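Local coordinates for protein transketolase (Campylobacter jejuni, PDB 3M6L) that works as a dimeric enzyme of the transketolase family, holding thiamine diphosphate through a metal ion that is calcium in this structure, at residues Ile181-Asn186 with Ala241-Ala246; Ser501-Lys506 with Ser536-Trp541. All coordinates share one frame; numbering follows the deposited sequence. Where two conformers were deposited one is given.

Contact 1. Residues Ile181-Asn186 with Ala241-Ala246; sequences IYDSNN and AKTTIA. With CA (calcium ion), chain D; TPP (thiamine diphosphate), chain C.
With chi1 at 69°, Asn185 turns its carboxamide in between its own backbone N and carbonyl carbon, and Thr243 sets OG1 in the same way (chi1 75°). Thr243's rotation sets OG1 against Asn185 CB, and Asn185's carries the amide along the flank of Ile245, where Asn185 ND2 lies 3.6 Å from Ile245 CB. Both ends of this amide are engaged. Asn185 OD1 binds the calcium ion at 2.3 Å, and Asn185 ND2 donates a nearly straight hydrogen bond of 2.8 Å to TPP O2B, which the same ion also binds, so metal and diphosphate together fix the amide's rotation. A water 3.0 Å from Asn185 ND2 accepts from it as well and links Asp183 OD2 to Thr243 OG1. Asp155 and Ile187 add further ligands to the metal.

The frame is the parallel sheet of the thiamine diphosphate binding domain, in which strands 178-184 and 237-242 are neighbours and present the cofactor site at their C-terminal ends. Ala241 N donates to Tyr182 O at 2.9 Å, and Ser184 N to Ala241 O at 2.9 Å. Just past the strand end, Thr243 N continues the ladder to Ser184 O at 3.0 Å. Asp183 and Ala241 face helix 33-48, meeting Leu38 and Ile41 respectively, whereas Ser184 and Lys242 project from the other face. Farther along, a second water joins Asn185 O to Ile245 N, and Ile245 CD1 packs 3.6 Å from TPP O3B at the diphosphate end of the cofactor.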
loop_
_atom_site.group_PDB
_atom_site.type_symbol
_atom_site.label_atom_id
_atom_site.label_comp_id
_atom_site.label_asym_id
_atom_site.label_seq_id
_atom_site.Cartn_x
_atom_site.Cartn_y
_atom_site.Cartn_z
ATOM N N ILE A 181 14.711 -19.861 0.029
ATOM C CA ILE A 181 14.235 -21.207 -0.192
ATOM C C ILE A 181 12.759 -21.108 -0.481
ATOM O O ILE A 181 11.930 -20.778 0.403
ATOM C CB ILE A 181 14.507 -22.163 1.002
ATOM C CG1 ILE A 181 15.970 -22.137 1.354
ATOM C CG2 ILE A 181 13.918 -23.577 0.731
ATOM C CD1 ILE A 181 16.400 -22.827 2.732
ATOM N N TYR A 182 12.385 -21.348 -1.760
ATOM C CA TYR A 182 10.974 -21.307 -2.202
ATOM C C TYR A 182 10.302 -22.649 -2.150
ATOM O O TYR A 182 10.719 -23.591 -2.833
ATOM C CB TYR A 182 10.951 -20.690 -3.662
ATOM C CG TYR A 182 9.712 -20.778 -4.452
ATOM C CD1 TYR A 182 8.426 -20.663 -3.894
ATOM C CD2 TYR A 182 9.812 -20.891 -5.875
ATOM C CE1 TYR A 182 7.279 -20.729 -4.622
ATOM C CE2 TYR A 182 8.686 -20.939 -6.649
ATOM C CZ TYR A 182 7.411 -20.843 -6.038
ATOM O OH TYR A 182 6.309 -20.872 -6.800
ATOM N N ASP A 183 9.293 -22.754 -1.320
ATOM C CA ASP A 183 8.454 -23.935 -1.196
ATOM C C ASP A 183 7.458 -23.931 -2.339
ATOM O O ASP A 183 6.362 -23.368 -2.257
ATOM C CB ASP A 183 7.707 -23.883 0.167
ATOM C CG ASP A 183 6.920 -25.133 0.477
ATOM O OD1 ASP A 183 7.200 -26.201 -0.159
ATOM O OD2 ASP A 183 5.974 -25.057 1.355
ATOM N N SER A 184 7.846 -24.585 -3.430
ATOM C CA SER A 184 6.993 -24.767 -4.570
ATOM C C SER A 184 6.115 -26.019 -4.483
ATOM O O SER A 184 6.535 -27.108 -4.851
ATOM C CB SER A 184 7.849 -24.690 -5.846
ATOM O OG SER A 184 7.079 -24.721 -7.010
ATOM N N ASN A 185 4.908 -25.843 -3.964
ATOM C CA ASN A 185 3.976 -26.925 -3.802
ATOM C C ASN A 185 2.718 -26.934 -4.737
ATOM O O ASN A 185 1.788 -27.811 -4.613
ATOM C CB ASN A 185 3.608 -27.091 -2.324
ATOM C CG ASN A 185 2.777 -25.924 -1.801
ATOM O OD1 ASN A 185 2.240 -25.119 -2.580
ATOM N ND2 ASN A 185 2.721 -25.777 -0.426
ATOM N N ASN A 186 2.671 -25.987 -5.687
ATOM C CA ASN A 186 1.639 -25.883 -6.677
ATOM C C ASN A 186 0.261 -25.647 -6.126
ATOM O O ASN A 186 -0.678 -25.787 -6.855
ATOM C CB ASN A 186 1.601 -27.158 -7.561
ATOM C CG ASN A 186 0.963 -26.907 -8.936
ATOM O OD1 ASN A 186 0.175 -27.722 -9.399
ATOM N ND2 ASN A 186 1.289 -25.778 -9.565
ATOM N N ALA A 241 12.402 -25.460 -4.237
ATOM C CA ALA A 241 12.197 -26.757 -3.592
ATOM C C ALA A 241 10.790 -27.240 -3.865
ATOM O O ALA A 241 9.793 -26.693 -3.420
ATOM C CB ALA A 241 12.507 -26.641 -2.080
ATOM N N LYS A 242 10.655 -28.197 -4.763
ATOM C CA LYS A 242 9.401 -28.783 -5.068
ATOM C C LYS A 242 8.978 -29.712 -3.918
ATOM O O LYS A 242 9.687 -30.654 -3.574
ATOM C CB LYS A 242 9.471 -29.556 -6.425
ATOM C CG LYS A 242 8.101 -29.981 -6.917
ATOM C CD LYS A 242 8.143 -30.856 -8.258
ATOM C CE LYS A 242 7.062 -32.045 -8.281
ATOM N NZ LYS A 242 7.471 -33.490 -8.820
ATOM N N THR A 243 7.853 -29.378 -3.300
ATOM C CA THR A 243 7.281 -30.101 -2.165
ATOM C C THR A 243 5.795 -30.392 -2.428
ATOM O O THR A 243 5.134 -29.967 -3.386
ATOM C CB THR A 243 7.433 -29.248 -0.837
ATOM O OG1 THR A 243 6.473 -28.215 -0.911
ATOM C CG2 THR A 243 8.827 -28.590 -0.706
ATOM N N THR A 244 5.270 -31.251 -1.592
ATOM C CA THR A 244 3.905 -31.561 -1.570
ATOM C C THR A 244 3.306 -30.969 -0.306
ATOM O O THR A 244 3.814 -31.230 0.828
ATOM C CB THR A 244 3.757 -33.072 -1.530
ATOM O OG1 THR A 244 4.254 -33.617 -2.779
ATOM C CG2 THR A 244 2.358 -33.490 -1.417
ATOM N N ILE A 245 2.283 -30.155 -0.474
ATOM C CA ILE A 245 1.630 -29.577 0.712
ATOM C C ILE A 245 1.085 -30.707 1.605
ATOM O O ILE A 245 0.575 -31.712 1.108
ATOM C CB ILE A 245 0.567 -28.497 0.333
ATOM C CG1 ILE A 245 0.176 -27.712 1.600
ATOM C CG2 ILE A 245 -0.645 -29.133 -0.205
ATOM C CD1 ILE A 245 -0.690 -26.469 1.273
ATOM N N ALA A 246 1.246 -30.598 2.929
ATOM C CA ALA A 246 0.743 -31.641 3.856
ATOM C C ALA A 246 1.400 -33.029 3.603
ATOM O O ALA A 246 0.787 -34.051 3.866
ATOM C CB ALA A 246 -0.842 -31.696 3.854
HETATM CA CA CA D . 1.805 -22.881 -2.072
HETATM N "N1'" TPP C . -2.397 -11.138 1.274
HETATM C "C2'" TPP C . -1.349 -10.904 2.061
HETATM C CM2 TPP C . -0.519 -9.673 1.752
HETATM N "N3'" TPP C . -0.946 -11.628 3.129
HETATM C "C4'" TPP C . -1.688 -12.670 3.516
HETATM N "N4'" TPP C . -1.301 -13.320 4.590
HETATM C "C5'" TPP C . -2.868 -13.050 2.668
HETATM C "C6'" TPP C . -3.167 -12.235 1.577
HETATM C "C7'" TPP C . -3.743 -14.316 3.012
HETATM N N3 TPP C . -2.938 -15.606 2.693
HETATM C C2 TPP C . -2.165 -16.417 3.517
HETATM S S1 TPP C . -1.217 -17.742 2.819
HETATM C C5 TPP C . -1.973 -17.315 1.294
HETATM C C4 TPP C . -2.824 -16.123 1.444
HETATM C CM4 TPP C . -3.451 -15.562 0.229
HETATM C C6 TPP C . -1.755 -18.019 -0.024
HETATM C C7 TPP C . -1.249 -19.452 -0.002
HETATM O O7 TPP C . 0.088 -19.155 0.013
HETATM P PA TPP C . 1.335 -20.041 -0.089
HETATM O O1A TPP C . 2.407 -19.047 0.033
HETATM O O2A TPP C . 1.228 -20.756 -1.415
HETATM O O3A TPP C . 1.168 -21.028 1.115
HETATM P PB TPP C . 0.956 -22.609 1.339
HETATM O O1B TPP C . 1.708 -22.899 2.573
HETATM O O2B TPP C . 1.360 -23.378 0.113
HETATM O O3B TPP C . -0.511 -22.867 1.444
HETATM O O HOH W 1 4.669 -27.375 1.196
HETATM O O HOH W 2 4.036 -22.519 -1.302
HETATM O O HOH W 3 1.212 -29.970 -3.175
#

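Contact 2. Residues Ser501-Lys506 with Ser536-Trp541; sequences SRQKLK and SGSEVW. With R5P (ribose-5-phosphate), chain F.
Apolar contact dominates between Lys506 and Trp541, where an aliphatic chain lies across one face of an indole. Lys506 CB sits above the ring system, 3.7 Å from Trp541 CD2, and bends at chi2 (-132°) and chi3 carry the rest of the chain along the same face toward the benzo ring. There Lys506 CE makes a CH-pi contact, 3.8 Å from the centroid of the six-membered ring of Trp541 and 29° off its normal. A smaller apolar patch lies deeper, where Leu505 CD2 meets Ser538 CB at 3.7 Å.

Water supplies the polar link. Gln503, folded back at chi2 (-83°), brings NE2 to 3.0 Å from a water that in turn donates to Ser538 OG at 2.6 Å. Ser538 OG donates a hydrogen bond to Glu539 OE2 at 2.7 Å, meeting that oxygen from above the carboxylate plane. Glu539 OE1 is held by Arg475 in a salt bridge.

The ionic part points the other way, to ribose-5-phosphate. The extended Arg502 chain presents a guanidinium edge to the phosphate, whose phosphorus lies in its plane: Arg502 NE donates to R5P O2P at 2.6 Å and Arg502 NH1 to R5P O3P at 2.8 Å, a two-point grip that fixes the orientation of the guanidinium.

The contact thus joins two domains: the loop 501-506 leaves strand 496-499 of the pyrimidine binding domain's parallel sheet, whereas 536-541 leads from strand 531-535 into helix 540-552 of the C-terminal domain, and Phe618 of helix 614-620 touches both Gln503 and Glu539.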
loop_
_atom_site.group_PDB
_atom_site.type_symbol
_atom_site.label_atom_id
_atom_site.label_comp_id
_atom_site.label_asym_id
_atom_site.label_seq_id
_atom_site.Cartn_x
_atom_site.Cartn_y
_atom_site.Cartn_z
ATOM N N SER A 501 6.811 20.014 4.997
ATOM C CA SER A 501 6.339 20.807 3.902
ATOM C C SER A 501 7.304 20.906 2.743
ATOM O O SER A 501 8.573 20.866 2.975
ATOM C CB SER A 501 6.005 22.227 4.360
ATOM O OG SER A 501 7.240 22.913 4.660
ATOM N N ARG A 502 6.748 21.101 1.559
ATOM C CA ARG A 502 7.509 21.521 0.368
ATOM C C ARG A 502 7.870 22.979 0.493
ATOM O O ARG A 502 8.944 23.398 0.137
ATOM C CB ARG A 502 6.668 21.307 -0.889
ATOM C CG ARG A 502 7.377 21.573 -2.195
ATOM C CD ARG A 502 6.488 21.340 -3.462
ATOM N NE ARG A 502 7.260 21.494 -4.691
ATOM C CZ ARG A 502 7.153 22.515 -5.540
ATOM N NH1 ARG A 502 7.932 22.534 -6.632
ATOM N NH2 ARG A 502 6.259 23.510 -5.336
ATOM N N GLN A 503 6.894 23.774 0.918
ATOM C CA GLN A 503 6.941 25.200 0.878
ATOM C C GLN A 503 7.475 25.827 2.155
ATOM O O GLN A 503 7.374 25.255 3.248
ATOM C CB GLN A 503 5.521 25.776 0.525
ATOM C CG GLN A 503 4.561 25.903 1.658
ATOM C CD GLN A 503 3.833 24.544 1.968
ATOM O OE1 GLN A 503 4.180 23.491 1.397
ATOM N NE2 GLN A 503 2.760 24.633 2.760
ATOM N N LYS A 504 8.030 27.070 2.063
ATOM C CA LYS A 504 8.519 27.746 3.207
ATOM C C LYS A 504 7.455 28.082 4.228
ATOM O O LYS A 504 6.376 28.573 3.822
ATOM C CB LYS A 504 9.247 29.064 2.788
ATOM C CG LYS A 504 10.036 29.761 3.826
ATOM C CD LYS A 504 10.898 30.896 3.185
ATOM C CE LYS A 504 12.120 30.311 2.387
ATOM N NZ LYS A 504 13.201 31.340 2.002
ATOM N N LEU A 505 7.715 27.724 5.488
ATOM C CA LEU A 505 6.910 28.044 6.654
ATOM C C LEU A 505 7.580 29.130 7.492
ATOM O O LEU A 505 8.820 29.245 7.607
ATOM C CB LEU A 505 6.621 26.844 7.548
ATOM C CG LEU A 505 6.151 25.590 6.795
ATOM C CD1 LEU A 505 5.782 24.606 7.883
ATOM C CD2 LEU A 505 5.075 25.909 5.822
ATOM N N LYS A 506 6.738 29.845 8.212
ATOM C CA LYS A 506 7.228 30.952 8.981
ATOM C C LYS A 506 7.659 30.491 10.391
ATOM O O LYS A 506 7.023 29.716 11.111
ATOM C CB LYS A 506 6.156 32.060 9.028
ATOM C CG LYS A 506 6.152 33.014 7.783
ATOM C CD LYS A 506 6.119 34.511 8.147
ATOM C CE LYS A 506 6.871 34.891 9.448
ATOM N NZ LYS A 506 7.012 36.428 9.712
ATOM N N SER A 536 -1.664 22.426 13.182
ATOM C CA SER A 536 -0.345 21.837 13.030
ATOM C C SER A 536 0.336 22.366 11.802
ATOM O O SER A 536 -0.282 22.842 10.840
ATOM C CB SER A 536 -0.434 20.322 12.992
ATOM O OG SER A 536 -1.090 19.831 11.856
ATOM N N GLY A 537 1.702 22.167 11.739
ATOM C CA GLY A 537 2.410 22.358 10.545
ATOM C C GLY A 537 2.110 23.691 9.879
ATOM O O GLY A 537 2.166 24.736 10.546
ATOM N N SER A 538 1.925 23.682 8.571
ATOM C CA SER A 538 1.696 24.851 7.750
ATOM C C SER A 538 0.530 25.754 8.097
ATOM O O SER A 538 0.487 26.929 7.630
ATOM C CB SER A 538 1.642 24.569 6.272
ATOM O OG SER A 538 0.741 23.497 5.994
ATOM N N GLU A 539 -0.397 25.253 8.882
ATOM C CA GLU A 539 -1.587 26.040 9.234
ATOM C C GLU A 539 -1.428 26.844 10.477
ATOM O O GLU A 539 -2.340 27.599 10.821
ATOM C CB GLU A 539 -2.826 25.127 9.343
ATOM C CG GLU A 539 -3.336 24.791 7.977
ATOM C CD GLU A 539 -2.362 23.930 7.131
ATOM O OE1 GLU A 539 -2.271 22.711 7.420
ATOM O OE2 GLU A 539 -1.758 24.497 6.182
ATOM N N VAL A 540 -0.353 26.658 11.244
ATOM C CA VAL A 540 -0.183 27.393 12.517
ATOM C C VAL A 540 -0.073 28.922 12.259
ATOM O O VAL A 540 -0.698 29.699 12.982
ATOM C CB VAL A 540 1.030 26.907 13.320
ATOM C CG1 VAL A 540 1.235 27.895 14.504
ATOM C CG2 VAL A 540 0.817 25.504 13.803
ATOM N N TRP A 541 0.676 29.307 11.266
ATOM C CA TRP A 541 0.831 30.770 10.955
ATOM C C TRP A 541 -0.500 31.395 10.585
ATOM O O TRP A 541 -0.801 32.533 10.961
ATOM C CB TRP A 541 1.816 30.977 9.829
ATOM C CG TRP A 541 2.237 32.369 9.702
ATOM C CD1 TRP A 541 1.923 33.265 8.682
ATOM C CD2 TRP A 541 3.005 33.100 10.669
ATOM N NE1 TRP A 541 2.481 34.486 8.963
ATOM C CE2 TRP A 541 3.154 34.413 10.164
ATOM C CE3 TRP A 541 3.594 32.767 11.885
ATOM C CZ2 TRP A 541 3.903 35.395 10.856
ATOM C CZ3 TRP A 541 4.345 33.725 12.573
ATOM C CH2 TRP A 541 4.469 35.029 12.060
HETATM C C1 R5P F . 6.352 13.359 -9.270
HETATM O O1 R5P F . 5.665 12.778 -10.428
HETATM C C2 R5P F . 7.329 14.470 -9.685
HETATM O O2 R5P F . 8.598 13.986 -10.167
HETATM C C3 R5P F . 7.527 15.678 -8.729
HETATM O O3 R5P F . 6.895 16.630 -9.574
HETATM C C4 R5P F . 8.891 16.403 -8.486
HETATM O O4 R5P F . 9.953 15.431 -8.411
HETATM C C5 R5P F . 8.885 17.450 -7.305
HETATM O O5 R5P F . 9.868 18.559 -7.375
HETATM P P R5P F . 10.136 19.581 -6.103
HETATM O O1P R5P F . 11.428 19.132 -5.218
HETATM O O2P R5P F . 8.735 19.454 -5.295
HETATM O O3P R5P F . 10.272 21.034 -6.433
HETATM O O HOH W 4 1.627 22.099 3.947
#

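Overall arrangement
Within one chain the two contacts are far apart: their centres lie 53 Å from each other, their nearest atoms about 41 Å, and they fall on opposite sides of the chain's centre. Their ligands nevertheless point to a common design. Contact 1 holds the diphosphate and calcium end of one cofactor, to which His259 of the same chain is also bonded, with the side chain of Ile245 about 10 Å from a bound ribose-5-phosphate. The sugar phosphate gripped at contact 2 is reached by His259 of the second subunit. Each active site is therefore shared, consistent with the transketolase dimer: contact 1 of one subunit serves the site that contact 2 of the other borders.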